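PDB 5O9X: phosphoacetylglucosamine mutase from Aspergillus lentulus, which interconverts N-acetylglucosamine 6-phosphate and N-acetylglucosamine 1-phosphate by phosphoryl transfer on the hexosamine, a step on the route to UDP-N-acetylglucosamine. Local coordinates for residues Glu193-Ala198 with Asp427-Met432; Ile387-Asn392 with Gln415-Leu420. The protein carries 1 engineered substitution. All blocks are in the same frame, centred on the assembly; numbering follows the deposited sequence.

Interaction 1 of 2, residues Glu193-Ala198 with Asp427-Met432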
loop_
_atom_site.group_PDB
_atom_site.type_symbol
_atom_site.label_atom_id
_atom_site.label_comp_id
_atom_site.label_asym_id
_atom_site.label_seq_id
_atom_site.Cartn_x
_atom_site.Cartn_y
_atom_site.Cartn_z
ATOM N N GLU A 193 -15.370 -4.481 13.605
ATOM C CA GLU A 193 -15.688 -5.679 14.414
ATOM C C GLU A 193 -14.648 -6.786 14.176
ATOM O O GLU A 193 -14.168 -7.463 15.126
ATOM C CB GLU A 193 -17.098 -6.165 14.024
ATOM C CG GLU A 193 -18.123 -5.243 14.630
ATOM C CD GLU A 193 -19.565 -5.604 14.264
ATOM O OE1 GLU A 193 -19.767 -6.361 13.286
ATOM O OE2 GLU A 193 -20.480 -5.130 14.990
ATOM N N LYS A 194 -14.302 -6.990 12.909
ATOM C CA LYS A 194 -13.315 -8.039 12.566
ATOM C C LYS A 194 -11.938 -7.723 13.116
ATOM O O LYS A 194 -11.285 -8.605 13.729
ATOM C CB LYS A 194 -13.220 -8.221 11.055
ATOM C CG LYS A 194 -12.419 -9.475 10.627
ATOM C CD LYS A 194 -12.199 -9.369 9.106
ATOM C CE LYS A 194 -11.335 -10.508 8.546
ATOM N NZ LYS A 194 -12.057 -11.781 8.683
ATOM N N LEU A 195 -11.467 -6.493 12.873
ATOM C CA LEU A 195 -10.168 -6.075 13.437
ATOM C C LEU A 195 -10.181 -6.186 14.953
ATOM O O LEU A 195 -9.244 -6.809 15.579
ATOM C CB LEU A 195 -9.787 -4.660 12.978
ATOM C CG LEU A 195 -8.968 -4.555 11.694
ATOM C CD1 LEU A 195 -9.865 -4.890 10.536
ATOM C CD2 LEU A 195 -8.546 -3.067 11.595
ATOM N N ALA A 196 -11.266 -5.687 15.576
ATOM C CA ALA A 196 -11.295 -5.718 17.062
ATOM C C ALA A 196 -11.276 -7.136 17.622
ATOM O O ALA A 196 -10.503 -7.446 18.576
ATOM C CB ALA A 196 -12.486 -4.952 17.577
ATOM N N ALA A 197 -12.081 -8.020 17.011
ATOM C CA ALA A 197 -12.160 -9.399 17.503
ATOM C C ALA A 197 -10.810 -10.153 17.346
ATOM O O ALA A 197 -10.393 -10.911 18.250
ATOM C CB ALA A 197 -13.339 -10.163 16.860
ATOM N N ALA A 198 -10.161 -9.947 16.193
ATOM C CA ALA A 198 -8.854 -10.583 15.902
ATOM C C ALA A 198 -7.778 -10.055 16.870
ATOM O O ALA A 198 -7.021 -10.849 17.480
ATOM C CB ALA A 198 -8.471 -10.375 14.458
ATOM N N ASP A 427 -2.938 -3.378 4.991
ATOM C CA ASP A 427 -3.836 -2.439 5.674
ATOM C C ASP A 427 -3.020 -1.803 6.784
ATOM O O ASP A 427 -2.694 -2.485 7.741
ATOM C CB ASP A 427 -5.066 -3.239 6.177
ATOM C CG ASP A 427 -5.970 -2.420 7.088
ATOM O OD1 ASP A 427 -5.559 -1.330 7.513
ATOM O OD2 ASP A 427 -7.093 -2.846 7.404
ATOM N N ALA A 428 -2.688 -0.514 6.680
ATOM C CA ALA A 428 -1.885 0.173 7.680
ATOM C C ALA A 428 -2.377 0.100 9.140
ATOM O O ALA A 428 -1.577 -0.084 10.079
ATOM C CB ALA A 428 -1.613 1.610 7.299
ATOM N N ILE A 429 -3.686 0.231 9.348
ATOM C CA ILE A 429 -4.157 0.224 10.715
ATOM C C ILE A 429 -4.107 -1.187 11.292
ATOM O O ILE A 429 -3.809 -1.328 12.479
ATOM C CB ILE A 429 -5.585 0.800 10.762
ATOM C CG1 ILE A 429 -5.493 2.332 10.472
ATOM C CG2 ILE A 429 -6.318 0.360 12.064
ATOM C CD1 ILE A 429 -6.814 3.092 10.372
ATOM N N SER A 430 -4.417 -2.226 10.475
ATOM C CA SER A 430 -4.268 -3.630 10.927
ATOM C C SER A 430 -2.766 -3.942 11.209
ATOM O O SER A 430 -2.436 -4.578 12.205
ATOM C CB SER A 430 -4.873 -4.514 9.785
ATOM O OG SER A 430 -4.300 -5.791 9.750
ATOM N N ASP A 431 -1.868 -3.451 10.340
ATOM C CA ASP A 431 -0.400 -3.516 10.578
ATOM C C ASP A 431 0.016 -2.810 11.870
ATOM O O ASP A 431 0.870 -3.307 12.620
ATOM C CB ASP A 431 0.400 -2.949 9.435
ATOM C CG ASP A 431 0.278 -3.751 8.151
ATOM O OD1 ASP A 431 -0.116 -4.943 8.142
ATOM O OD2 ASP A 431 0.615 -3.140 7.087
ATOM N N MET A 432 -0.567 -1.666 12.151
ATOM C CA MET A 432 -0.323 -1.025 13.448
ATOM C C MET A 432 -0.741 -1.955 14.630
ATOM O O MET A 432 0.035 -2.131 15.580
ATOM C CB MET A 432 -1.151 0.207 13.489
ATOM C CG MET A 432 -0.849 1.230 14.528
ATOM S SD MET A 432 -2.434 1.844 15.196
ATOM C CE MET A 432 -2.408 0.420 16.382
#
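L195 reaches from helix 188-202 of domain II toward the N-terminal turn of helix 428-442 of domain III, where I429, S430 and D427 receive it, a buried interdomain contact carried by one leucine. Its CB starts the approach but remains well back from the opposing residues. At the branch, CG comes to 4.5 Å from S430 CB, while CD1 stays farther off. The other methyl does the touching: L195 CD2 lies 4.1 Å from I429 CG2 and 4.3 Å from S430 CB. The same CD2 approaches the carboxylate oxygen D427 OD2 at 4.4 Å. I429 presents CG2 because that branch stands anti to its backbone N, and the two side chains cross at about a right angle. L228 of helix 221-231 touches both of them.

D427 is the N-cap of helix 428-442, its OD1 accepting weak hydrogen bonds from I429 N and S430 N. Its OD2 is held by Y191 OH, from the helix of L195, and by N422 ND2, while S430 OG bonds to L420 O. The polar groups beside the leucine are thus buried with partners of their own, and what L195 adds is apolar packing without a hydrogen bond.

Interaction 2 of 2, residues Ile387-Asn392 with Gln415-Leu420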
loop_
_atom_site.group_PDB
_atom_site.type_symbol
_atom_site.label_atom_id
_atom_site.label_comp_id
_atom_site.label_asym_id
_atom_site.label_seq_id
_atom_site.Cartn_x
_atom_site.Cartn_y
_atom_site.Cartn_z
ATOM N N ILE A 387 1.192 -9.568 5.277
ATOM C CA ILE A 387 1.750 -10.921 5.344
ATOM C C ILE A 387 0.693 -11.785 4.738
ATOM O O ILE A 387 -0.481 -11.694 5.089
ATOM C CB ILE A 387 2.051 -11.396 6.773
ATOM C CG1 ILE A 387 3.099 -10.501 7.413
ATOM C CG2 ILE A 387 2.735 -12.787 6.701
ATOM C CD1 ILE A 387 2.720 -10.002 8.758
ATOM N N THR A 388 1.114 -12.597 3.800
ATOM C CA THR A 388 0.170 -13.497 3.130
ATOM C C THR A 388 0.454 -14.955 3.613
ATOM O O THR A 388 1.585 -15.334 3.846
ATOM C CB THR A 388 0.243 -13.275 1.611
ATOM O OG1 THR A 388 -0.701 -14.123 1.010
ATOM C CG2 THR A 388 1.561 -13.658 1.096
ATOM N N PHE A 389 -0.604 -15.717 3.845
ATOM C CA PHE A 389 -0.489 -17.136 4.281
ATOM C C PHE A 389 -1.088 -17.965 3.171
ATOM O O PHE A 389 -2.222 -17.714 2.766
ATOM C CB PHE A 389 -1.279 -17.351 5.558
ATOM C CG PHE A 389 -0.702 -16.618 6.739
ATOM C CD1 PHE A 389 0.260 -17.244 7.560
ATOM C CD2 PHE A 389 -1.097 -15.299 7.006
ATOM C CE1 PHE A 389 0.802 -16.574 8.658
ATOM C CE2 PHE A 389 -0.535 -14.600 8.081
ATOM C CZ PHE A 389 0.397 -15.253 8.909
ATOM N N SER A 390 -0.303 -18.875 2.658
ATOM C CA SER A 390 -0.794 -19.799 1.585
ATOM C C SER A 390 -1.939 -20.717 2.046
ATOM O O SER A 390 -2.181 -20.880 3.264
ATOM C CB SER A 390 0.316 -20.692 1.094
ATOM O OG SER A 390 0.672 -21.720 2.038
ATOM N N GLU A 391 -2.645 -21.322 1.084
ATOM C CA GLU A 391 -3.643 -22.337 1.438
ATOM C C GLU A 391 -3.141 -23.464 2.409
ATOM O O GLU A 391 -3.765 -23.715 3.451
ATOM C CB GLU A 391 -4.340 -22.861 0.177
ATOM C CG GLU A 391 -5.348 -21.881 -0.429
ATOM C CD GLU A 391 -6.229 -21.148 0.609
ATOM O OE1 GLU A 391 -6.959 -21.827 1.370
ATOM O OE2 GLU A 391 -6.190 -19.886 0.681
ATOM N N ASN A 392 -1.997 -24.048 2.084
ATOM C CA ASN A 392 -1.351 -25.055 2.881
ATOM C C ASN A 392 -0.951 -24.551 4.253
ATOM O O ASN A 392 -1.064 -25.277 5.233
ATOM C CB ASN A 392 -0.171 -25.642 2.123
ATOM C CG ASN A 392 -0.630 -26.594 0.999
ATOM O OD1 ASN A 392 -1.819 -26.965 0.914
ATOM N ND2 ASN A 392 0.299 -26.992 0.142
ATOM N N GLN A 415 -3.139 -18.401 14.740
ATOM C CA GLN A 415 -4.462 -18.422 14.093
ATOM C C GLN A 415 -5.093 -17.048 14.165
ATOM O O GLN A 415 -5.631 -16.550 13.165
ATOM C CB GLN A 415 -5.419 -19.448 14.804
ATOM C CG GLN A 415 -4.947 -20.909 14.761
ATOM C CD GLN A 415 -5.725 -21.836 15.746
ATOM O OE1 GLN A 415 -6.448 -21.353 16.641
ATOM N NE2 GLN A 415 -5.601 -23.164 15.548
ATOM N N ALA A 416 -4.995 -16.408 15.340
ATOM C CA ALA A 416 -5.551 -15.079 15.497
ATOM C C ALA A 416 -4.843 -14.047 14.499
ATOM O O ALA A 416 -5.500 -13.156 13.903
ATOM C CB ALA A 416 -5.396 -14.623 16.952
ATOM N N LEU A 417 -3.525 -14.186 14.371
ATOM C CA LEU A 417 -2.722 -13.316 13.492
ATOM C C LEU A 417 -3.240 -13.424 12.039
ATOM O O LEU A 417 -3.342 -12.431 11.328
ATOM C CB LEU A 417 -1.251 -13.743 13.684
ATOM C CG LEU A 417 -0.081 -13.022 13.047
ATOM C CD1 LEU A 417 1.093 -13.023 14.038
ATOM C CD2 LEU A 417 0.232 -13.900 11.852
ATOM N N THR A 418 -3.613 -14.625 11.599
ATOM C CA THR A 418 -4.095 -14.792 10.269
ATOM C C THR A 418 -5.456 -14.117 10.132
ATOM O O THR A 418 -5.822 -13.754 9.022
ATOM C CB THR A 418 -4.241 -16.296 9.806
ATOM O OG1 THR A 418 -5.244 -16.955 10.594
ATOM C CG2 THR A 418 -2.891 -17.096 9.876
ATOM N N ASP A 419 -6.226 -13.956 11.215
ATOM C CA ASP A 419 -7.477 -13.151 11.056
ATOM C C ASP A 419 -7.279 -11.647 11.211
ATOM O O ASP A 419 -8.121 -10.836 10.794
ATOM C CB ASP A 419 -8.544 -13.582 12.064
ATOM C CG ASP A 419 -9.123 -14.916 11.709
ATOM O OD1 ASP A 419 -9.369 -15.189 10.498
ATOM O OD2 ASP A 419 -9.238 -15.697 12.638
ATOM N N LEU A 420 -6.195 -11.277 11.878
ATOM C CA LEU A 420 -5.894 -9.861 12.100
ATOM C C LEU A 420 -5.293 -9.274 10.781
ATOM O O LEU A 420 -5.635 -8.146 10.403
ATOM C CB LEU A 420 -4.939 -9.670 13.269
ATOM C CG LEU A 420 -4.474 -8.223 13.608
ATOM C CD1 LEU A 420 -5.624 -7.409 14.240
ATOM C CD2 LEU A 420 -3.294 -8.129 14.579
#
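The methyl CG2 of T418 sits over the ring of F389, and this pair is the compact centre of the contact between strand 385-389 and helix 405-420. It is a CH-pi interaction of nearly ideal placement: CG2 lies 3.6 Å from the ring centroid and 2° off the ring normal, so all six ring carbons are almost equally distant. In T418 a chi1 of 65° sets OG1 between the backbone N and the carbonyl carbon, which leaves CG2 anti to the carbonyl carbon and over the ring. OG1 turns back to its own helix and donates to Q415 O at 2.6 Å, tilted a little out of the carbonyl plane. This carbonyl also accepts from D419 N, and the OG1 bond helps to fix which branch of T418 faces the ring.

L417 approaches differently, with CD2 near the ring plane, at the edge. The 3.2 Å between L417 CD2 and F389 CZ is short for two carbons, and the leucine chi2 of 143° is far from staggered, which leaves its exact position doubtful. The loose side is at I387: its CB is directed at the helix, yet its CD1 stops 5.6 Å from L417 CD2. F389 and L417 are buried; T418 is partly exposed despite its tightly placed methyl.

L394 and I397 of helix 391-399 pack on both F389 and T418, and V375 of the antiparallel neighbouring strand touches F389. F316 and I317 of helix 306-324 meet L417, so helix 405-420 packs against an edge strand between two other helices.

Well along from the N terminus, the chain reaches helix 188-202 in domain II, the first half of interaction 1, and leaves that contact open for more than two hundred residues. Only in domain III does it lay down strand 385-389, and after helix 391-399 it returns with helix 405-420 to close interaction 2, a short local loop. Helix 428-442 follows directly and closes interaction 1, so the shorter loop lies wholly within the longer one and the two do not cross. They are about 13 Å apart, centre to centre, and touch through A198 CB, 3.5 Å from L420 CA. Helix 188-202 thus meets two successive helices of domain III, one of which also covers a domain III edge strand.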